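Local coordinates for pectinesterase (Sitophilus oryzae, PDB 4PMH), which probably helps the rice weevil digest plant cell walls, hydrolysing the methyl esters of pectin to leave polygalacturonate and release methanol, at residues L164-S169 against A178-T183; Q77-I82 against L105-Q110; S9-T14 against G327-A332. All coordinates share one frame; numbering follows the deposited sequence.

Contact 1 (L164-S169 against A178-T183); sequences LSIENS and AVALQT
The amide nitrogen of Asn168 is gripped by two carbonyl oxygens: ND2 donates to Val179 O at 3.0 Å and also to Met107 O, the backbone of a third segment. Toward Val179 the N-H points almost straight, at 166°, and the acceptor lies in the plane of the amide, whereas seen from the carbonyl the donor stands well above the C=O plane. CG is anti to the backbone N (chi1 -167°), which carries it over to the 178-183 side. The methyl of Ala178 sits over the flat of this amide, CB 3.4 Å from CG, and helps fix its rotation. Asparagine suits the place because one short side chain brings an N-H to carbonyls in a buried corner. Where they touch, the two chains run nearly opposite ways; their strands, 165-168 and 181-183, belong to different sheets of the right-handed parallel beta-helix of pectinesterases, joined by a loop that carries Gln177, a probable substrate-binding residue. Val179 CB points away from the contact, its side chain about 4 Å from that of Asp200, the probable proton donor. Ala180 is small enough for CB to nestle beside the backbone, 3.8 Å from Ile166 O and 3.9 Å from Asn168 N. Ile166 is apolar as the interior requires: CG2 meets Ala180 CB at 4.1 Å, and CD1 reaches Leu181 CD1 at 4.1 Å, the two chains slanting across each other beside Phe152.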
loop_
_atom_site.group_PDB
_atom_site.type_symbol
_atom_site.label_atom_id
_atom_site.label_comp_id
_atom_site.label_asym_id
_atom_site.label_seq_id
_atom_site.Cartn_x
_atom_site.Cartn_y
_atom_site.Cartn_z
ATOM N N LEU A 164 -15.192 0.099 -0.001
ATOM C CA LEU A 164 -15.196 0.721 1.299
ATOM C C LEU A 164 -13.981 1.622 1.424
ATOM O O LEU A 164 -13.078 1.601 0.575
ATOM C CB LEU A 164 -15.244 -0.352 2.408
ATOM C CG LEU A 164 -14.174 -1.444 2.408
ATOM C CD1 LEU A 164 -12.841 -0.902 2.919
ATOM C CD2 LEU A 164 -14.607 -2.637 3.249
ATOM N N SER A 165 -13.987 2.425 2.473
ATOM C CA SER A 165 -12.942 3.407 2.710
ATOM C C SER A 165 -12.222 3.081 4.016
ATOM O O SER A 165 -12.859 2.844 5.053
ATOM C CB SER A 165 -13.564 4.804 2.804
ATOM O OG SER A 165 -14.211 5.209 1.599
ATOM N N ILE A 166 -10.897 3.118 3.982
ATOM C CA ILE A 166 -10.097 2.919 5.170
ATOM C C ILE A 166 -9.222 4.138 5.351
ATOM O O ILE A 166 -8.526 4.549 4.426
ATOM C CB ILE A 166 -9.175 1.666 5.078
ATOM C CG1 ILE A 166 -9.972 0.402 4.708
ATOM C CG2 ILE A 166 -8.457 1.444 6.390
ATOM C CD1 ILE A 166 -9.127 -0.750 4.211
ATOM N N GLU A 167 -9.230 4.692 6.554
ATOM C CA GLU A 167 -8.515 5.917 6.814
ATOM C C GLU A 167 -7.773 5.871 8.129
ATOM O O GLU A 167 -8.321 5.461 9.145
ATOM C CB GLU A 167 -9.503 7.097 6.857
ATOM C CG GLU A 167 -8.870 8.393 7.339
ATOM C CD GLU A 167 -9.826 9.548 7.226
ATOM O OE1 GLU A 167 -10.952 9.415 7.741
ATOM O OE2 GLU A 167 -9.447 10.564 6.603
ATOM N N ASN A 168 -6.529 6.336 8.105
ATOM C CA ASN A 168 -5.849 6.730 9.335
ATOM C C ASN A 168 -5.571 8.237 9.226
ATOM O O ASN A 168 -4.745 8.688 8.433
ATOM C CB ASN A 168 -4.588 5.899 9.551
ATOM C CG ASN A 168 -4.025 6.036 10.961
ATOM O OD1 ASN A 168 -4.213 7.063 11.632
ATOM N ND2 ASN A 168 -3.341 4.989 11.422
ATOM N N SER A 169 -6.297 9.006 10.022
ATOM C CA SER A 169 -6.435 10.442 9.813
ATOM C C SER A 169 -5.353 11.236 10.534
ATOM O O SER A 169 -5.390 12.454 10.540
ATOM C CB SER A 169 -7.819 10.920 10.252
ATOM O OG SER A 169 -8.060 10.699 11.639
ATOM N N ALA A 178 1.332 6.783 9.876
ATOM C CA ALA A 178 0.031 6.245 10.278
ATOM C C ALA A 178 -0.589 5.424 9.148
ATOM O O ALA A 178 -1.041 5.967 8.146
ATOM C CB ALA A 178 -0.904 7.371 10.693
ATOM N N VAL A 179 -0.649 4.117 9.353
ATOM C CA VAL A 179 -1.027 3.193 8.305
ATOM C C VAL A 179 -2.541 3.007 8.281
ATOM O O VAL A 179 -3.169 2.805 9.305
ATOM C CB VAL A 179 -0.335 1.812 8.469
ATOM C CG1 VAL A 179 -0.817 0.828 7.394
ATOM C CG2 VAL A 179 1.176 1.967 8.401
ATOM N N ALA A 180 -3.102 3.059 7.085
ATOM C CA ALA A 180 -4.519 2.789 6.890
ATOM C C ALA A 180 -4.714 1.318 6.626
ATOM O O ALA A 180 -5.372 0.640 7.409
ATOM C CB ALA A 180 -5.104 3.626 5.758
ATOM N N LEU A 181 -4.144 0.825 5.527
ATOM C CA LEU A 181 -4.171 -0.594 5.196
ATOM C C LEU A 181 -2.756 -1.178 5.207
ATOM O O LEU A 181 -1.798 -0.564 4.684
ATOM C CB LEU A 181 -4.821 -0.802 3.823
ATOM C CG LEU A 181 -4.883 -2.201 3.237
ATOM C CD1 LEU A 181 -5.751 -3.081 4.126
ATOM C CD2 LEU A 181 -5.412 -2.252 1.804
ATOM N N GLN A 182 -2.632 -2.364 5.809
ATOM C CA GLN A 182 -1.404 -3.156 5.753
ATOM C C GLN A 182 -1.708 -4.569 5.291
ATOM O O GLN A 182 -2.527 -5.250 5.913
ATOM C CB GLN A 182 -0.719 -3.255 7.116
ATOM C CG GLN A 182 0.522 -4.140 7.053
ATOM C CD GLN A 182 1.201 -4.378 8.382
ATOM O OE1 GLN A 182 2.063 -5.262 8.494
ATOM N NE2 GLN A 182 0.849 -3.584 9.386
ATOM N N THR A 183 -1.012 -5.020 4.245
ATOM C CA THR A 183 -1.156 -6.410 3.764
ATOM C C THR A 183 0.156 -7.177 4.028
ATOM O O THR A 183 1.253 -6.683 3.733
ATOM C CB THR A 183 -1.558 -6.496 2.256
ATOM O OG1 THR A 183 -0.444 -6.187 1.430
ATOM C CG2 THR A 183 -2.713 -5.562 1.911
HETATM O O HOH W 1 -1.503 8.729 7.507
#

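Contact 2 (Q77-I82 against L105-Q110); sequences QEVVYI and LNMPAQ
Val79 meets two apolar side chains through a single methyl: CG1 lies 3.8 Å from Leu105 CD1 and 3.9 Å from Met107 CE. The two neighbours are turned differently against it. Leu105 passes Val79 at a slant, while Met107 crosses it at about a right angle and brings only its terminal methyl into touch. Met107 starts with CG anti to the backbone N (chi1 -168°) and then bends at chi3 (76°), which turns CE aside to Val79. A long, flexible thioether suits this place, since it reaches from one loop to another, just before strand 80-82; the side chain also touches Tyr116 and Leu119 of helix 113-120.

Leu105 lies against backbone as much as against side chains. Its two methyls lie against successive peptide groups of the loop that leads into strand 80-82, with CD2 3.8 Å from Gln77 C and CD1 3.7 Å from Glu78 C. Beside it Glu78 O is buried without a polar partner anywhere in the model, a cost paid where an apolar branch covers a carbonyl. CB of Glu78 points away from the 105-110 loop, and OE1 accepts a hydrogen bond from Ile51 N at the start of helix 51-61. The other methyl of Val79, CG2, sits 3.8 Å above one face of the Tyr81 ring, offset toward the rim. A branched valine can thus serve the loop with one methyl and the ring with the other.

Val120 and Leu119 of helix 113-120 pack on Val79 and Leu105, so the cluster joins that helix to a corner between strands 74-76 and 80-82, in the early coils of the right-handed parallel beta-helix.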
loop_
_atom_site.group_PDB
_atom_site.type_symbol
_atom_site.label_atom_id
_atom_site.label_comp_id
_atom_site.label_asym_id
_atom_site.label_seq_id
_atom_site.Cartn_x
_atom_site.Cartn_y
_atom_site.Cartn_z
ATOM N N GLN A 77 -15.359 3.667 13.962
ATOM C CA GLN A 77 -14.094 4.052 14.585
ATOM C C GLN A 77 -13.493 2.864 15.332
ATOM O O GLN A 77 -13.639 2.700 16.542
ATOM C CB GLN A 77 -14.287 5.290 15.463
ATOM C CG GLN A 77 -14.773 6.465 14.624
ATOM C CD GLN A 77 -15.101 7.666 15.459
ATOM O OE1 GLN A 77 -14.212 8.390 15.902
ATOM N NE2 GLN A 77 -16.383 7.876 15.699
ATOM N N GLU A 78 -12.814 2.030 14.558
ATOM C CA GLU A 78 -12.291 0.773 15.031
ATOM C C GLU A 78 -11.208 0.269 14.111
ATOM O O GLU A 78 -11.065 0.761 13.007
ATOM C CB GLU A 78 -13.408 -0.285 15.112
ATOM C CG GLU A 78 -14.500 -0.162 14.073
ATOM C CD GLU A 78 -15.793 -0.890 14.489
ATOM O OE1 GLU A 78 -15.851 -2.114 14.325
ATOM O OE2 GLU A 78 -16.761 -0.248 14.948
ATOM N N VAL A 79 -10.436 -0.687 14.601
ATOM C CA VAL A 79 -9.556 -1.478 13.749
ATOM C C VAL A 79 -10.272 -2.713 13.222
ATOM O O VAL A 79 -11.313 -3.128 13.759
ATOM C CB VAL A 79 -8.284 -1.935 14.477
ATOM C CG1 VAL A 79 -7.410 -0.743 14.820
ATOM C CG2 VAL A 79 -8.604 -2.770 15.709
ATOM N N VAL A 80 -9.696 -3.297 12.179
ATOM C CA VAL A 80 -10.114 -4.600 11.642
ATOM C C VAL A 80 -8.855 -5.427 11.443
ATOM O O VAL A 80 -7.972 -5.040 10.670
ATOM C CB VAL A 80 -10.849 -4.440 10.300
ATOM C CG1 VAL A 80 -11.338 -5.789 9.783
ATOM C CG2 VAL A 80 -11.998 -3.459 10.439
ATOM N N TYR A 81 -8.751 -6.532 12.182
ATOM C CA TYR A 81 -7.575 -7.381 12.172
ATOM C C TYR A 81 -7.992 -8.715 11.586
ATOM O O TYR A 81 -8.908 -9.367 12.106
ATOM C CB TYR A 81 -7.019 -7.619 13.578
ATOM C CG TYR A 81 -6.302 -6.456 14.252
ATOM C CD1 TYR A 81 -6.062 -5.259 13.599
ATOM C CD2 TYR A 81 -5.834 -6.583 15.560
ATOM C CE1 TYR A 81 -5.411 -4.219 14.237
ATOM C CE2 TYR A 81 -5.157 -5.553 16.201
ATOM C CZ TYR A 81 -4.957 -4.374 15.535
ATOM O OH TYR A 81 -4.309 -3.332 16.169
ATOM N N ILE A 82 -7.329 -9.102 10.499
ATOM C CA ILE A 82 -7.513 -10.439 9.913
ATOM C C ILE A 82 -6.270 -11.259 10.204
ATOM O O ILE A 82 -5.265 -11.100 9.527
ATOM C CB ILE A 82 -7.737 -10.441 8.379
ATOM C CG1 ILE A 82 -8.659 -9.313 7.913
ATOM C CG2 ILE A 82 -8.208 -11.823 7.934
ATOM C CD1 ILE A 82 -10.133 -9.479 8.183
ATOM N N LEU A 105 -9.613 5.944 12.029
ATOM C CA LEU A 105 -9.070 6.312 13.338
ATOM C C LEU A 105 -7.950 7.317 13.143
ATOM O O LEU A 105 -7.380 7.378 12.060
ATOM C CB LEU A 105 -8.508 5.078 14.042
ATOM C CG LEU A 105 -9.481 4.071 14.632
ATOM C CD1 LEU A 105 -8.749 2.813 15.048
ATOM C CD2 LEU A 105 -10.213 4.679 15.818
ATOM N N ASN A 106 -7.677 8.123 14.175
ATOM C CA ASN A 106 -6.485 8.997 14.240
ATOM C C ASN A 106 -5.516 8.276 15.169
ATOM O O ASN A 106 -5.595 8.401 16.394
ATOM C CB ASN A 106 -6.854 10.383 14.805
ATOM C CG ASN A 106 -5.674 11.363 14.857
ATOM O OD1 ASN A 106 -4.502 10.991 14.818
ATOM N ND2 ASN A 106 -6.006 12.645 15.006
ATOM N N MET A 107 -4.625 7.484 14.584
ATOM C CA MET A 107 -3.810 6.558 15.357
ATOM C C MET A 107 -2.444 6.431 14.725
ATOM O O MET A 107 -2.177 5.468 13.990
ATOM C CB MET A 107 -4.491 5.187 15.447
ATOM C CG MET A 107 -3.844 4.253 16.475
ATOM S SD MET A 107 -4.829 2.777 16.820
ATOM C CE MET A 107 -4.516 1.787 15.365
ATOM N N PRO A 108 -1.564 7.405 15.002
ATOM C CA PRO A 108 -0.200 7.334 14.476
ATOM C C PRO A 108 0.685 6.276 15.150
ATOM O O PRO A 108 0.326 5.719 16.191
ATOM C CB PRO A 108 0.352 8.743 14.752
ATOM C CG PRO A 108 -0.373 9.187 15.993
ATOM C CD PRO A 108 -1.772 8.600 15.849
ATOM N N ALA A 109 1.838 6.015 14.541
ATOM C CA ALA A 109 2.860 5.142 15.144
ATOM C C ALA A 109 3.264 5.643 16.533
ATOM O O ALA A 109 3.688 4.852 17.385
ATOM C CB ALA A 109 4.091 5.075 14.269
ATOM N N GLN A 110 3.134 6.951 16.739
ATOM C CA GLN A 110 3.573 7.597 17.978
ATOM C C GLN A 110 2.578 7.403 19.122
ATOM O O GLN A 110 2.859 7.775 20.267
ATOM C CB GLN A 110 3.845 9.086 17.702
ATOM C CG GLN A 110 5.101 9.367 16.864
ATOM C CD GLN A 110 5.022 8.925 15.397
ATOM O OE1 GLN A 110 3.944 8.872 14.778
ATOM N NE2 GLN A 110 6.186 8.640 14.821
#

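Contact 3 (S9-T14 against G327-A332); sequences SRPILT and GPWTTA
Apolar packing comes first: the aliphatic part of Arg10 is laid across the ring of Pro328 at about a right angle, CD 3.7 Å from Pro328 CG, and that same CG covers one face of the guanidinium. Arg10 CG is anti to the backbone N (chi1 -166°) and the chain runs on extended to NE, which takes CG, CD and NE all past the proline ring. Proline suits the spot, for its rigid ring offers CG both to Arg10 and to the indole of its neighbour Trp329, 4.0 Å above the indole plane toward the rim. Pro11 CD approaches Trp329 CD1 more loosely, at 4.4 Å.

Polar contact between the segments runs through two waters. One donates to Ser9 O and accepts from Trp329 N at 3.1 Å; the other donates to Pro11 O at 2.8 Å and, lying in the indole plane, accepts from Trp329 NE1 at 2.8 Å. Ser9 O itself meets the indole edge, 3.5 Å from CD1.

The charge is answered outside: Arg10 NE makes a salt bridge with Glu358, NH1 binds Thr325 O and NH2 Gly365 O. An alanine here would probably leave Glu358 without its charged mate, the carbonyls of Thr325 and Gly365 without this donor and a gap against Pro328. The contact fastens the N-terminal arm to the last coils of the beta-helix, where strand 329-330 edges its sheet and Glu358 stands on the final strand, 355-359.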
loop_
_atom_site.group_PDB
_atom_site.type_symbol
_atom_site.label_atom_id
_atom_site.label_comp_id
_atom_site.label_asym_id
_atom_site.label_seq_id
_atom_site.Cartn_x
_atom_site.Cartn_y
_atom_site.Cartn_z
ATOM N N SER A 9 18.507 10.454 -14.588
ATOM C CA SER A 9 17.550 10.887 -13.553
ATOM C C SER A 9 16.124 10.383 -13.821
ATOM O O SER A 9 15.275 10.411 -12.940
ATOM C CB SER A 9 17.538 12.399 -13.423
ATOM O OG SER A 9 18.754 12.846 -12.839
ATOM N N ARG A 10 15.882 9.890 -15.033
ATOM C CA ARG A 10 14.560 9.406 -15.404
ATOM C C ARG A 10 14.627 8.351 -16.495
ATOM O O ARG A 10 14.338 8.624 -17.675
ATOM C CB ARG A 10 13.673 10.569 -15.832
ATOM C CG ARG A 10 12.212 10.163 -15.906
ATOM C CD ARG A 10 11.270 11.343 -16.080
ATOM N NE ARG A 10 9.889 10.896 -15.957
ATOM C CZ ARG A 10 8.817 11.683 -15.914
ATOM N NH1 ARG A 10 8.929 13.016 -16.001
ATOM N NH2 ARG A 10 7.611 11.125 -15.799
ATOM N N PRO A 11 15.015 7.125 -16.106
ATOM C CA PRO A 11 15.138 6.037 -17.065
ATOM C C PRO A 11 13.793 5.528 -17.544
ATOM O O PRO A 11 12.820 5.490 -16.779
ATOM C CB PRO A 11 15.907 4.954 -16.304
ATOM C CG PRO A 11 15.866 5.335 -14.865
ATOM C CD PRO A 11 15.498 6.775 -14.758
ATOM N N ILE A 12 13.753 5.165 -18.815
ATOM C CA ILE A 12 12.554 4.696 -19.484
ATOM C C ILE A 12 12.838 3.348 -20.118
ATOM O O ILE A 12 13.837 3.180 -20.796
ATOM C CB ILE A 12 12.114 5.677 -20.611
ATOM C CG1 ILE A 12 11.921 7.089 -20.062
ATOM C CG2 ILE A 12 10.871 5.165 -21.343
ATOM C CD1 ILE A 12 10.836 7.252 -19.009
ATOM N N LEU A 13 11.948 2.395 -19.914
ATOM C CA LEU A 13 12.072 1.076 -20.525
ATOM C C LEU A 13 11.936 1.141 -22.052
ATOM O O LEU A 13 11.158 1.934 -22.589
ATOM C CB LEU A 13 10.988 0.144 -19.993
ATOM C CG LEU A 13 10.962 -0.200 -18.492
ATOM C CD1 LEU A 13 9.817 -1.162 -18.202
ATOM C CD2 LEU A 13 12.274 -0.780 -18.000
ATOM N N THR A 14 12.664 0.270 -22.730
ATOM C CA THR A 14 12.484 0.065 -24.154
ATOM C C THR A 14 11.211 -0.710 -24.395
ATOM O O THR A 14 10.708 -1.387 -23.491
ATOM C CB THR A 14 13.666 -0.704 -24.764
ATOM O OG1 THR A 14 13.714 -2.043 -24.249
ATOM C CG2 THR A 14 14.980 -0.001 -24.456
ATOM N N GLY A 327 13.558 15.073 -12.612
ATOM C CA GLY A 327 14.087 14.183 -11.576
ATOM C C GLY A 327 13.031 13.750 -10.560
ATOM O O GLY A 327 13.027 14.208 -9.401
ATOM N N PRO A 328 12.126 12.853 -10.988
ATOM C CA PRO A 328 10.993 12.390 -10.197
ATOM C C PRO A 328 11.335 11.366 -9.091
ATOM O O PRO A 328 10.445 10.985 -8.321
ATOM C CB PRO A 328 10.066 11.762 -11.245
ATOM C CG PRO A 328 10.950 11.395 -12.380
ATOM C CD PRO A 328 12.223 12.174 -12.288
ATOM N N TRP A 329 12.594 10.930 -9.018
ATOM C CA TRP A 329 13.022 9.917 -8.063
ATOM C C TRP A 329 14.043 10.521 -7.113
ATOM O O TRP A 329 15.062 11.035 -7.560
ATOM C CB TRP A 329 13.684 8.785 -8.805
ATOM C CG TRP A 329 12.879 8.197 -9.907
ATOM C CD1 TRP A 329 13.211 8.195 -11.227
ATOM C CD2 TRP A 329 11.627 7.513 -9.804
ATOM N NE1 TRP A 329 12.238 7.563 -11.967
ATOM C CE2 TRP A 329 11.265 7.112 -11.117
ATOM C CE3 TRP A 329 10.789 7.160 -8.736
ATOM C CZ2 TRP A 329 10.092 6.403 -11.390
ATOM C CZ3 TRP A 329 9.610 6.454 -9.010
ATOM C CH2 TRP A 329 9.283 6.071 -10.326
ATOM N N THR A 330 13.798 10.452 -5.809
ATOM C CA THR A 330 14.678 11.135 -4.852
ATOM C C THR A 330 15.483 10.181 -3.930
ATOM O O THR A 330 15.450 8.957 -4.087
ATOM C CB THR A 330 13.899 12.201 -4.043
ATOM O OG1 THR A 330 14.826 13.020 -3.324
ATOM C CG2 THR A 330 12.941 11.563 -3.064
ATOM N N THR A 331 16.227 10.770 -2.990
ATOM C CA THR A 331 17.147 10.027 -2.164
ATOM C C THR A 331 16.452 8.943 -1.348
ATOM O O THR A 331 15.362 9.174 -0.814
ATOM C CB THR A 331 17.874 10.998 -1.211
ATOM O OG1 THR A 331 18.515 11.999 -1.993
ATOM C CG2 THR A 331 18.916 10.285 -0.391
ATOM N N ALA A 332 17.072 7.769 -1.258
ATOM C CA ALA A 332 16.530 6.689 -0.414
ATOM C C ALA A 332 16.507 7.075 1.069
ATOM O O ALA A 332 17.255 7.965 1.512
ATOM C CB ALA A 332 17.320 5.397 -0.596
HETATM O O HOH W 2 15.297 11.654 -10.335
HETATM O O HOH W 3 11.818 6.855 -14.600
#

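How the contacts relate
Contacts 1 and 2 are neighbours, their centres 8 Å apart, and touch directly: Ser169 N probably bonds to Leu105 O at 2.8 Å. Strands 101-105 and 165-168 lie side by side in one parallel sheet, 80-82 and 181-183 in another; contact 1 closes a corner within one coil, whereas contact 2 joins the corner of one coil to the loop leaving the next. Contact 3 is remote, its centre 28 Å from that of contact 1 and 34 Å from that of contact 2. Along the chain contact 2 precedes contact 1, and contact 3 encloses both. Contact 1 thus probably borders the catalytic site, while contact 3 ties the N-terminal arm to the late coils.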